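Local coordinates for protein DNA polymerase III subunit beta (Helicobacter pylori 26695, PDB 4S3I) that tethers DNA polymerases and other proteins to DNA as a sliding ring, giving them processivity, at residues 38-42 against 43-47. Numbering follows the deposited sequence.
Sequences EVIKE and KLFLK
Glu38 and Phe45 face each other as an antiparallel hydrogen-bonded pair, two residues back from the Ile40-Lys43 pair that closes a beta hairpin's two-residue loop (Lys41, Glu42). Phe45 N gives an almost straight bond to Glu38 O (2.8 Å, 173° at the hydrogen), while Glu38 N bonds back to Phe45 O. Nearer the tip, Ile40 N bonds to Lys43 O at 3.1 Å. The return bond, Lys43 N to Ile40 O, arrives from above the carbonyl plane, 43° out of it, as the chain reverses through the type II' turn from Ile40 to Lys43. Lys41 takes the first inner position of that turn with a positive phi of 55°.

Tight packing lies on the face carrying Val39 and Leu44, a non-hydrogen-bonded pair whose side chains are both buried. Val39 CG2, set anti to its own carbonyl carbon, meets Leu44 CD1 at 3.8 Å.

The other face, with Glu38, Ile40, Lys43 and Phe45, is looser and partly open to solvent. There the Phe45 ring presents its edge to Glu38 O, and CE1 lies 4.4 Å from Ile40 CB. Glu38 OE1 and Lys47 NZ are 4.7 Å apart, too far for direct contact; a water bridges them, donating to OE1 and accepting from NZ.

Strand 34-40 is paired on its other side with strand 68-73, where Val39 bonds to Gly68, and strand 43-49 with strand 53-60 through Leu44 and Ile59. Farther from the turn, the side chain of Leu46 packs against Leu12, Leu16 and Leu19 of helix 9-19.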
ATOM      1  N   GLU A  38       7.580  14.793 -29.695  1.00 32.88           N
ATOM      2  CA  GLU A  38       7.523  15.596 -30.917  1.00 33.56           C
ATOM      3  C   GLU A  38       7.108  17.027 -30.612  1.00 33.63           C
ATOM      4  O   GLU A  38       6.068  17.259 -29.993  1.00 33.34           O
ATOM      5  CB  GLU A  38       6.572  14.972 -31.947  1.00 38.35           C
ATOM      6  CG  GLU A  38       6.346  15.856 -33.171  1.00 46.33           C
ATOM      7  CD  GLU A  38       6.020  15.065 -34.434  1.00 64.80           C
ATOM      8  OE1 GLU A  38       5.353  14.008 -34.334  1.00 66.19           O
ATOM      9  OE2 GLU A  38       6.434  15.509 -35.532  1.00 74.50           O
ATOM     10  N   VAL A  39       7.929  17.986 -31.031  1.00 34.55           N
ATOM     11  CA  VAL A  39       7.579  19.387 -30.834  1.00 34.32           C
ATOM     12  C   VAL A  39       7.014  19.907 -32.144  1.00 35.08           C
ATOM     13  O   VAL A  39       7.691  19.876 -33.170  1.00 39.62           O
ATOM     14  CB  VAL A  39       8.779  20.237 -30.367  1.00 35.55           C
ATOM     15  CG1 VAL A  39       8.355  21.686 -30.174  1.00 34.78           C
ATOM     16  CG2 VAL A  39       9.351  19.679 -29.054  1.00 34.49           C
ATOM     17  N   ILE A  40       5.759  20.347 -32.105  1.00 40.50           N
ATOM     18  CA  ILE A  40       5.090  20.921 -33.268  1.00 47.67           C
ATOM     19  C   ILE A  40       4.433  22.237 -32.866  1.00 43.09           C
ATOM     20  O   ILE A  40       3.478  22.240 -32.083  1.00 37.74           O
ATOM     21  CB  ILE A  40       3.994  19.986 -33.815  1.00 53.59           C
ATOM     22  CG1 ILE A  40       4.608  18.675 -34.304  1.00 63.74           C
ATOM     23  CG2 ILE A  40       3.242  20.661 -34.959  1.00 51.88           C
ATOM     24  CD1 ILE A  40       3.596  17.654 -34.807  1.00 67.46           C
ATOM     25  N   LYS A  41       4.942  23.345 -33.402  1.00 37.67           N
ATOM     26  CA  LYS A  41       4.455  24.675 -33.034  1.00 51.06           C
ATOM     27  C   LYS A  41       4.541  24.875 -31.521  1.00 54.48           C
ATOM     28  O   LYS A  41       5.620  24.747 -30.938  1.00 61.25           O
ATOM     29  CB  LYS A  41       3.040  24.908 -33.579  1.00 54.74           C
ATOM     30  CG  LYS A  41       2.991  24.913 -35.111  1.00 59.68           C
ATOM     31  CD  LYS A  41       1.587  24.687 -35.649  1.00 62.58           C
ATOM     32  CE  LYS A  41       1.626  24.359 -37.137  1.00 68.20           C
ATOM     33  NZ  LYS A  41       0.288  23.948 -37.657  1.00 69.02           N
ATOM     34  N   GLU A  42       3.422  25.168 -30.875  1.00 52.63           N
ATOM     35  CA  GLU A  42       3.480  25.413 -29.439  1.00 58.10           C
ATOM     36  C   GLU A  42       3.036  24.221 -28.592  1.00 46.19           C
ATOM     37  O   GLU A  42       2.632  24.400 -27.443  1.00 43.06           O
ATOM     38  CB  GLU A  42       2.690  26.671 -29.067  1.00 74.76           C
ATOM     39  CG  GLU A  42       3.568  27.851 -28.638  1.00 90.07           C
ATOM     40  CD  GLU A  42       4.517  28.330 -29.735  1.00 97.47           C
ATOM     41  OE1 GLU A  42       5.676  28.674 -29.410  1.00 99.17           O
ATOM     42  OE2 GLU A  42       4.106  28.373 -30.917  1.00 97.95           O
ATOM     43  N   LYS A  43       3.113  23.014 -29.152  1.00 38.39           N
ATOM     44  CA  LYS A  43       2.772  21.799 -28.397  1.00 36.60           C
ATOM     45  C   LYS A  43       3.956  20.833 -28.313  1.00 40.08           C
ATOM     46  O   LYS A  43       4.775  20.760 -29.240  1.00 34.19           O
ATOM     47  CB  LYS A  43       1.569  21.073 -29.022  1.00 41.54           C
ATOM     48  CG  LYS A  43       0.225  21.820 -28.966  1.00 44.42           C
ATOM     49  CD  LYS A  43      -0.905  20.956 -29.547  1.00 47.59           C
ATOM     50  CE  LYS A  43      -2.293  21.565 -29.328  1.00 53.71           C
ATOM     51  NZ  LYS A  43      -3.378  20.694 -29.878  1.00 51.80           N
ATOM     52  N   LEU A  44       4.051  20.112 -27.194  1.00 41.17           N
ATOM     53  CA  LEU A  44       4.916  18.931 -27.092  1.00 35.17           C
ATOM     54  C   LEU A  44       4.012  17.712 -27.001  1.00 32.12           C
ATOM     55  O   LEU A  44       3.203  17.606 -26.086  1.00 31.73           O
ATOM     56  CB  LEU A  44       5.805  18.985 -25.844  1.00 32.15           C
ATOM     57  CG  LEU A  44       6.503  17.663 -25.504  1.00 31.71           C
ATOM     58  CD1 LEU A  44       7.619  17.387 -26.500  1.00 32.07           C
ATOM     59  CD2 LEU A  44       7.049  17.663 -24.088  1.00 31.34           C
ATOM     60  N   PHE A  45       4.130  16.809 -27.964  1.00 32.28           N
ATOM     61  CA  PHE A  45       3.382  15.567 -27.942  1.00 31.97           C
ATOM     62  C   PHE A  45       4.258  14.465 -27.372  1.00 31.57           C
ATOM     63  O   PHE A  45       5.428  14.331 -27.739  1.00 31.78           O
ATOM     64  CB  PHE A  45       2.945  15.180 -29.356  1.00 32.52           C
ATOM     65  CG  PHE A  45       1.855  16.055 -29.913  1.00 35.23           C
ATOM     66  CD1 PHE A  45       2.165  17.252 -30.548  1.00 39.93           C
ATOM     67  CD2 PHE A  45       0.515  15.685 -29.788  1.00 37.63           C
ATOM     68  CE1 PHE A  45       1.153  18.071 -31.070  1.00 45.48           C
ATOM     69  CE2 PHE A  45      -0.506  16.498 -30.300  1.00 37.75           C
ATOM     70  CZ  PHE A  45      -0.180  17.691 -30.941  1.00 42.39           C
ATOM     71  N   LEU A  46       3.673  13.679 -26.485  1.00 31.06           N
ATOM     72  CA  LEU A  46       4.366  12.573 -25.854  1.00 30.73           C
ATOM     73  C   LEU A  46       3.513  11.343 -26.127  1.00 38.75           C
ATOM     74  O   LEU A  46       2.298  11.360 -25.892  1.00 35.19           O
ATOM     75  CB  LEU A  46       4.515  12.824 -24.350  1.00 30.24           C
ATOM     76  CG  LEU A  46       5.132  14.154 -23.898  1.00 30.43           C
ATOM     77  CD1 LEU A  46       4.072  15.223 -23.730  1.00 32.43           C
ATOM     78  CD2 LEU A  46       5.907  14.005 -22.574  1.00 30.04           C
ATOM     79  N   LYS A  47       4.113  10.289 -26.672  1.00 30.88           N
ATOM     80  CA  LYS A  47       3.322   9.088 -26.919  1.00 33.97           C
ATOM     81  C   LYS A  47       4.044   7.790 -26.592  1.00 34.48           C
ATOM     82  O   LYS A  47       5.254   7.667 -26.785  1.00 33.15           O
ATOM     83  CB  LYS A  47       2.753   9.062 -28.340  1.00 34.91           C
ATOM     84  CG  LYS A  47       3.753   8.847 -29.441  1.00 38.09           C
ATOM     85  CD  LYS A  47       3.010   8.603 -30.753  1.00 49.16           C
ATOM     86  CE  LYS A  47       3.959   8.500 -31.945  1.00 58.80           C
ATOM     87  NZ  LYS A  47       4.459   9.830 -32.399  1.00 60.63           N
TER
HETATM   88  O   HOH W   1       3.667  12.668 -32.401  1.00 41.51           O